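PDB 5AQ1: glucose-6-phosphate dehydrogenase from Trypanosoma cruzi, which catalyses the NADP+-dependent oxidation of glucose 6-phosphate to 6-phosphogluconolactone, the first step of the pentose phosphate pathway. Local coordinates for residues K181-R185 with R267-H273; A241-F247 with V359-A365. All blocks are in the same frame, centred on the assembly; numbering follows the deposited sequence.

Interaction 1. Residues K181-R185 with R267-H273; sequences KPFGR and RDVIQNH. With BG6 (6-O-phosphono-beta-D-glucopyranose), chain F; NDP (NADPH dihydro-nicotinamide-adenine-dinucleotide phosphate), chain G.
Lys181 sets out with CG lodged between its backbone N and carbonyl carbon (chi1 76°), runs straight through CD and CE, then turns at chi4 (81°), which delivers NZ to Asp268. The carboxylate of Asp268 comes to the same place from the helix, its CG trans to the backbone N. NZ bonds to the Asp268 carbonyl O at 2.8 Å, in the carbonyl plane and on a lone pair, and forms a salt bridge to OD1 of the same residue at 3.3 Å. Its third partner is O2 of glucose 6-phosphate, 3.1 Å from NZ; this hydroxyl in turn donates to Asp268 OD1. The amine thus ties the substrate to the helix through these three contacts. Asn272 crosses the lysine stem at about a right angle, ND2 lying 3.6 Å from Lys181 CD. His273 completes this side: NE2 is hydrogen-bonded to O1 of the sugar at 2.8 Å, the hydroxyl lying in the ring plane, while ND1 bonds to Asp210.

The loop after strand 175-179 of the dinucleotide-binding domain here meets helix 264-282 at the substrate site. A cis peptide joins Lys181 to Pro182, and the Lys181 carbonyl O accepts a bond from NADPH O2D at 2.7 Å.

At the loop's far end, Arg267 NE donates to Arg185 O at 2.8 Å, with the acceptor in the guanidinium plane. The two guanidinium groups stack, centres 3.9 Å apart and planes 27° from parallel. Arg267 NH1 bonds to Ile263 O and NH2 has a salt bridge to Asp478, which probably offsets the like charges; Arg185 NH1 bonds to Ser262 O.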
# COMPACT_ATOMS: atom_id res chain seq x y z
N LYS B 181 -14.86 -6.79 -38.10
CA LYS B 181 -13.49 -7.24 -38.36
C LYS B 181 -13.53 -8.27 -39.50
O LYS B 181 -14.59 -8.80 -39.79
CB LYS B 181 -12.88 -7.82 -37.07
CG LYS B 181 -13.35 -9.21 -36.68
CD LYS B 181 -12.75 -9.61 -35.34
CE LYS B 181 -13.20 -10.99 -34.89
NZ LYS B 181 -12.45 -12.10 -35.54
N PRO B 182 -12.40 -8.57 -40.14
CA PRO B 182 -11.07 -8.06 -39.82
C PRO B 182 -10.84 -6.60 -40.21
O PRO B 182 -11.40 -6.14 -41.21
CB PRO B 182 -10.15 -8.95 -40.65
CG PRO B 182 -10.97 -9.32 -41.84
CD PRO B 182 -12.38 -9.45 -41.33
N PHE B 183 -10.04 -5.90 -39.42
CA PHE B 183 -9.59 -4.54 -39.77
C PHE B 183 -8.12 -4.61 -40.16
O PHE B 183 -7.23 -4.31 -39.37
CB PHE B 183 -9.78 -3.60 -38.58
CG PHE B 183 -11.18 -3.57 -38.04
CD1 PHE B 183 -12.19 -2.90 -38.72
CD2 PHE B 183 -11.49 -4.21 -36.85
CE1 PHE B 183 -13.48 -2.88 -38.23
CE2 PHE B 183 -12.79 -4.19 -36.35
CZ PHE B 183 -13.78 -3.52 -37.04
N GLY B 184 -7.87 -5.04 -41.39
CA GLY B 184 -6.52 -5.36 -41.85
C GLY B 184 -6.01 -6.66 -41.25
O GLY B 184 -6.77 -7.40 -40.61
N ARG B 185 -4.74 -6.95 -41.50
CA ARG B 185 -4.07 -8.15 -40.97
C ARG B 185 -2.75 -7.85 -40.25
O ARG B 185 -2.09 -8.76 -39.75
CB ARG B 185 -3.87 -9.20 -42.09
CG ARG B 185 -3.47 -8.63 -43.44
CD ARG B 185 -3.31 -9.71 -44.50
NE ARG B 185 -2.14 -10.55 -44.25
CZ ARG B 185 -2.17 -11.79 -43.75
NH1 ARG B 185 -3.32 -12.39 -43.46
NH2 ARG B 185 -1.02 -12.44 -43.56
N ARG B 267 -4.69 -13.31 -35.02
CA ARG B 267 -5.51 -12.31 -35.70
C ARG B 267 -7.01 -12.49 -35.42
O ARG B 267 -7.75 -11.50 -35.35
CB ARG B 267 -5.27 -12.34 -37.21
CG ARG B 267 -3.86 -11.96 -37.64
CD ARG B 267 -3.81 -11.68 -39.13
NE ARG B 267 -2.45 -11.55 -39.65
CZ ARG B 267 -1.63 -12.56 -39.95
NH1 ARG B 267 -2.01 -13.82 -39.76
NH2 ARG B 267 -0.42 -12.30 -40.43
N ASP B 268 -7.44 -13.73 -35.25
CA ASP B 268 -8.87 -14.05 -35.13
C ASP B 268 -9.48 -13.64 -33.79
O ASP B 268 -10.57 -13.08 -33.76
CB ASP B 268 -9.10 -15.55 -35.37
CG ASP B 268 -10.57 -15.90 -35.55
OD1 ASP B 268 -11.29 -15.16 -36.25
OD2 ASP B 268 -11.00 -16.93 -34.99
N VAL B 269 -8.79 -13.94 -32.68
CA VAL B 269 -9.33 -13.65 -31.34
C VAL B 269 -8.39 -12.93 -30.36
O VAL B 269 -8.87 -12.20 -29.50
CB VAL B 269 -9.85 -14.93 -30.65
CG1 VAL B 269 -10.87 -15.64 -31.54
CG2 VAL B 269 -8.72 -15.88 -30.30
N ILE B 270 -7.08 -13.12 -30.48
CA ILE B 270 -6.14 -12.53 -29.52
C ILE B 270 -5.97 -11.03 -29.76
O ILE B 270 -6.09 -10.23 -28.83
CB ILE B 270 -4.77 -13.24 -29.54
CG1 ILE B 270 -4.94 -14.68 -29.06
CG2 ILE B 270 -3.77 -12.49 -28.66
CD1 ILE B 270 -3.67 -15.50 -29.04
N GLN B 271 -5.70 -10.65 -31.01
CA GLN B 271 -5.48 -9.25 -31.38
C GLN B 271 -6.66 -8.33 -31.07
O GLN B 271 -6.48 -7.13 -30.86
CB GLN B 271 -5.13 -9.15 -32.87
CG GLN B 271 -4.85 -7.74 -33.37
CD GLN B 271 -6.10 -6.98 -33.79
OE1 GLN B 271 -7.18 -7.55 -33.93
NE2 GLN B 271 -5.95 -5.68 -33.97
N ASN B 272 -7.86 -8.90 -31.04
CA ASN B 272 -9.08 -8.12 -30.81
C ASN B 272 -9.76 -8.48 -29.48
O ASN B 272 -9.69 -7.70 -28.53
CB ASN B 272 -10.04 -8.23 -32.00
CG ASN B 272 -10.09 -9.63 -32.59
OD1 ASN B 272 -10.65 -10.55 -31.98
ND2 ASN B 272 -9.52 -9.81 -33.78
N HIS B 273 -10.39 -9.64 -29.41
CA HIS B 273 -11.23 -9.98 -28.25
C HIS B 273 -10.45 -9.95 -26.94
O HIS B 273 -10.86 -9.30 -25.98
CB HIS B 273 -11.87 -11.36 -28.43
CG HIS B 273 -12.76 -11.47 -29.62
ND1 HIS B 273 -13.71 -10.52 -29.94
CD2 HIS B 273 -12.86 -12.43 -30.57
CE1 HIS B 273 -14.35 -10.89 -31.04
NE2 HIS B 273 -13.85 -12.05 -31.44
C1 BG6 F . -15.37 -14.50 -33.85
C2 BG6 F . -14.16 -15.26 -34.40
O1 BG6 F . -15.08 -13.10 -33.78
O5 BG6 F . -15.67 -14.98 -32.54
C3 BG6 F . -14.46 -16.75 -34.41
O2 BG6 F . -13.86 -14.82 -35.73
C4 BG6 F . -14.81 -17.18 -32.99
O3 BG6 F . -13.34 -17.51 -34.88
C5 BG6 F . -16.01 -16.37 -32.50
O4 BG6 F . -15.10 -18.58 -32.97
C6 BG6 F . -16.43 -16.79 -31.10
O6 BG6 F . -17.42 -15.90 -30.58
P BG6 F . -18.27 -16.31 -29.28
O1P BG6 F . -17.22 -16.62 -28.22
O2P BG6 F . -19.08 -15.09 -28.95
O3P BG6 F . -19.07 -17.50 -29.74
PA NDP G . -20.59 -13.88 -45.61
O1A NDP G . -19.47 -14.65 -46.27
O2A NDP G . -21.82 -14.61 -45.13
O5B NDP G . -20.99 -12.69 -46.61
C5B NDP G . -22.01 -11.77 -46.25
C4B NDP G . -22.83 -11.37 -47.47
O4B NDP G . -22.01 -10.54 -48.30
C3B NDP G . -23.30 -12.53 -48.34
O3B NDP G . -24.63 -12.96 -48.05
C2B NDP G . -23.21 -11.98 -49.74
O2B NDP G . -24.45 -11.38 -50.10
C1B NDP G . -22.14 -10.90 -49.67
N9A NDP G . -20.86 -11.42 -50.24
C8A NDP G . -20.23 -12.57 -49.91
N7A NDP G . -19.09 -12.72 -50.64
C5A NDP G . -18.99 -11.64 -51.44
C6A NDP G . -18.04 -11.16 -52.47
N6A NDP G . -16.94 -11.88 -52.77
N1A NDP G . -18.31 -9.97 -53.08
C2A NDP G . -19.40 -9.24 -52.78
N3A NDP G . -20.31 -9.63 -51.86
C4A NDP G . -20.16 -10.79 -51.18
O3 NDP G . -19.98 -12.99 -44.41
PN NDP G . -20.43 -13.15 -42.87
O1N NDP G . -21.89 -12.82 -42.71
O2N NDP G . -19.91 -14.48 -42.37
O5D NDP G . -19.58 -11.97 -42.18
C5D NDP G . -19.83 -10.60 -42.46
C4D NDP G . -18.75 -9.75 -41.81
O4D NDP G . -18.75 -9.94 -40.39
C3D NDP G . -17.37 -10.14 -42.30
O3D NDP G . -16.56 -8.97 -42.50
C2D NDP G . -16.80 -11.01 -41.20
O2D NDP G . -15.36 -10.95 -41.16
C1D NDP G . -17.48 -10.44 -39.95
N1N NDP G . -17.59 -11.45 -38.89
C2N NDP G . -18.56 -12.38 -38.92
C3N NDP G . -18.68 -13.35 -37.93
C7N NDP G . -19.78 -14.37 -37.99
O7N NDP G . -20.28 -14.76 -36.95
N7N NDP G . -20.20 -14.85 -39.17
C4N NDP G . -17.72 -13.40 -36.77
C5N NDP G . -16.72 -12.34 -36.85
C6N NDP G . -16.69 -11.42 -37.89
P2B NDP G . -24.92 -11.15 -51.63
O1X NDP G . -24.13 -12.14 -52.46
O2X NDP G . -26.39 -11.46 -51.54
O3X NDP G . -24.58 -9.71 -51.92

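Interaction 2. Residues A241-F247 with V359-A365; sequences ACVQITF and VPFIIRA
Backbone hydrogen bonds join Val243 to Pro360 and Ile362, and carry on through Ile245 and Arg364 to Phe247. The strand axes run parallel, 4.6 Å apart at closest approach, and the bonding follows the parallel pattern: Val243 and Ile245 each use both N and O toward the partner strand, Ile362 and Arg364 doing the same in return. CA-H...O contacts fill in between, such as Gln244 CA to Ile362 O. These are neighbouring central strands of the large mixed sheet of the C-terminal domain; strand 373-380 flanks 241-247 on its other edge, where Ala241 and Cys242 both face Gln379 in a classic beta bulge.

Apolar packing pairs residues in register. Val243 and Phe361 lie side by side, CB 3.5 Å from ring atom CD2, and Ile245 CD1 meets Ile363 CD1 at 3.7 Å. Further along this face, Phe247 CD1 touches Ala365 CB. Helix 264-282 packs on the same face, through Leu274 and Leu278 among others. The face bearing Gln244 and Thr246 instead meets helix 495-504; there Cys242 SG rests against Ile362 CG1.

Polar side chains gather on that second face. Arg364, extended from CG to NE after a first torsion of 55°, runs beside Thr246, and NE donates to Thr246 OG1 at 2.8 Å. The bond is nearly straight (170°) and lies in the guanidinium plane. Gln244 OE1 sits 3.5 Å above one face of that group, offset toward its rim, with amide and guanidinium planes 20° apart. With a hydroxyl bonded at its edge and the Gln244 amide oxygen over one face, the guanidinium is probably limited in rotation as well as held in place.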
# COMPACT_ATOMS: atom_id res chain seq x y z
N ALA B 241 0.17 -11.65 -8.68
CA ALA B 241 1.32 -12.44 -9.12
C ALA B 241 1.27 -12.75 -10.61
O ALA B 241 2.30 -12.79 -11.27
CB ALA B 241 1.38 -13.74 -8.33
N CYS B 242 0.07 -12.98 -11.13
CA CYS B 242 -0.10 -13.39 -12.52
C CYS B 242 -1.55 -13.20 -12.99
O CYS B 242 -2.49 -13.42 -12.23
CB CYS B 242 0.30 -14.85 -12.68
SG CYS B 242 0.13 -15.49 -14.36
N VAL B 243 -1.71 -12.80 -14.25
CA VAL B 243 -3.03 -12.64 -14.86
C VAL B 243 -3.12 -13.53 -16.11
O VAL B 243 -2.27 -13.44 -16.99
CB VAL B 243 -3.31 -11.18 -15.26
CG1 VAL B 243 -4.63 -11.05 -16.00
CG2 VAL B 243 -3.30 -10.29 -14.03
N GLN B 244 -4.15 -14.37 -16.16
CA GLN B 244 -4.35 -15.27 -17.30
C GLN B 244 -5.69 -14.98 -17.97
O GLN B 244 -6.72 -14.89 -17.30
CB GLN B 244 -4.30 -16.73 -16.85
CG GLN B 244 -4.13 -17.71 -18.00
CD GLN B 244 -4.27 -19.16 -17.58
OE1 GLN B 244 -3.34 -19.95 -17.73
NE2 GLN B 244 -5.43 -19.52 -17.05
N ILE B 245 -5.66 -14.84 -19.29
CA ILE B 245 -6.87 -14.65 -20.10
C ILE B 245 -6.96 -15.82 -21.07
O ILE B 245 -6.04 -16.05 -21.86
CB ILE B 245 -6.83 -13.31 -20.87
CG1 ILE B 245 -6.71 -12.14 -19.89
CG2 ILE B 245 -8.10 -13.15 -21.70
CD1 ILE B 245 -6.36 -10.81 -20.54
N THR B 246 -8.07 -16.55 -21.00
CA THR B 246 -8.20 -17.84 -21.69
C THR B 246 -9.41 -17.92 -22.62
O THR B 246 -10.52 -17.56 -22.24
CB THR B 246 -8.30 -18.98 -20.67
OG1 THR B 246 -7.13 -18.98 -19.84
CG2 THR B 246 -8.43 -20.33 -21.36
N PHE B 247 -9.17 -18.40 -23.84
CA PHE B 247 -10.21 -18.65 -24.83
C PHE B 247 -10.06 -20.09 -25.31
O PHE B 247 -9.00 -20.49 -25.77
CB PHE B 247 -10.06 -17.66 -25.99
CG PHE B 247 -10.88 -18.01 -27.21
CD1 PHE B 247 -10.37 -18.85 -28.19
CD2 PHE B 247 -12.15 -17.47 -27.38
CE1 PHE B 247 -11.12 -19.16 -29.32
CE2 PHE B 247 -12.90 -17.78 -28.51
CZ PHE B 247 -12.38 -18.62 -29.48
N VAL B 359 4.60 -8.29 -13.56
CA VAL B 359 3.42 -9.15 -13.53
C VAL B 359 3.22 -9.75 -14.91
O VAL B 359 2.86 -9.04 -15.85
CB VAL B 359 2.15 -8.36 -13.13
CG1 VAL B 359 0.95 -9.29 -13.03
CG2 VAL B 359 2.38 -7.65 -11.80
N PRO B 360 3.45 -11.06 -15.05
CA PRO B 360 3.25 -11.69 -16.35
C PRO B 360 1.77 -11.80 -16.74
O PRO B 360 0.93 -12.17 -15.92
CB PRO B 360 3.85 -13.09 -16.16
CG PRO B 360 3.70 -13.36 -14.70
CD PRO B 360 3.91 -12.03 -14.04
N PHE B 361 1.47 -11.46 -17.99
CA PHE B 361 0.13 -11.62 -18.54
C PHE B 361 0.13 -12.77 -19.53
O PHE B 361 0.78 -12.69 -20.57
CB PHE B 361 -0.33 -10.33 -19.21
CG PHE B 361 -0.76 -9.29 -18.23
CD1 PHE B 361 0.17 -8.44 -17.65
CD2 PHE B 361 -2.09 -9.17 -17.87
CE1 PHE B 361 -0.22 -7.48 -16.74
CE2 PHE B 361 -2.49 -8.21 -16.95
CZ PHE B 361 -1.56 -7.37 -16.39
N ILE B 362 -0.61 -13.83 -19.20
CA ILE B 362 -0.72 -15.00 -20.05
C ILE B 362 -2.00 -14.90 -20.88
O ILE B 362 -3.10 -14.92 -20.33
CB ILE B 362 -0.79 -16.31 -19.24
CG1 ILE B 362 0.28 -16.35 -18.14
CG2 ILE B 362 -0.66 -17.52 -20.15
CD1 ILE B 362 1.70 -16.20 -18.65
N ILE B 363 -1.85 -14.78 -22.19
CA ILE B 363 -2.99 -14.79 -23.10
C ILE B 363 -2.98 -16.13 -23.81
O ILE B 363 -1.99 -16.47 -24.46
CB ILE B 363 -2.91 -13.69 -24.18
CG1 ILE B 363 -2.52 -12.33 -23.57
CG2 ILE B 363 -4.22 -13.60 -24.94
CD1 ILE B 363 -3.63 -11.63 -22.83
N ARG B 364 -4.07 -16.89 -23.70
CA ARG B 364 -4.16 -18.13 -24.46
C ARG B 364 -5.50 -18.28 -25.18
O ARG B 364 -6.55 -17.88 -24.68
CB ARG B 364 -3.86 -19.35 -23.58
CG ARG B 364 -4.70 -19.47 -22.34
CD ARG B 364 -4.26 -20.66 -21.52
NE ARG B 364 -5.27 -21.00 -20.52
CZ ARG B 364 -5.45 -22.21 -20.00
NH1 ARG B 364 -4.70 -23.24 -20.37
NH2 ARG B 364 -6.41 -22.39 -19.10
N ALA B 365 -5.44 -18.86 -26.37
CA ALA B 365 -6.59 -19.00 -27.24
C ALA B 365 -6.38 -20.19 -28.15
O ALA B 365 -5.33 -20.32 -28.78
CB ALA B 365 -6.78 -17.73 -28.06

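How the interactions relate
Helix 264-282 joins the two contacts: its residues Asp268 and His273 bind glucose 6-phosphate in interaction 1, while Val269 and Ile270 pack on the sheet of interaction 2. The centres are 18 Å apart, yet the segments touch directly. Val269 CG2 lies 3.5 Å from Ala365 CB, Ile270 CG2 lies 3.9 Å from Ile363 CG2, and Val269 CG1 is 3.9 Å from Phe247 CZ. The strand pair thus forms part of the floor beneath the substrate-binding helix. Phe247 brings interaction 2 closest to the site, its side chain about 4 Å from the bound sugar phosphate and about 10 Å from NADPH, measured between nearest atoms, whereas interaction 1 contacts both ligands.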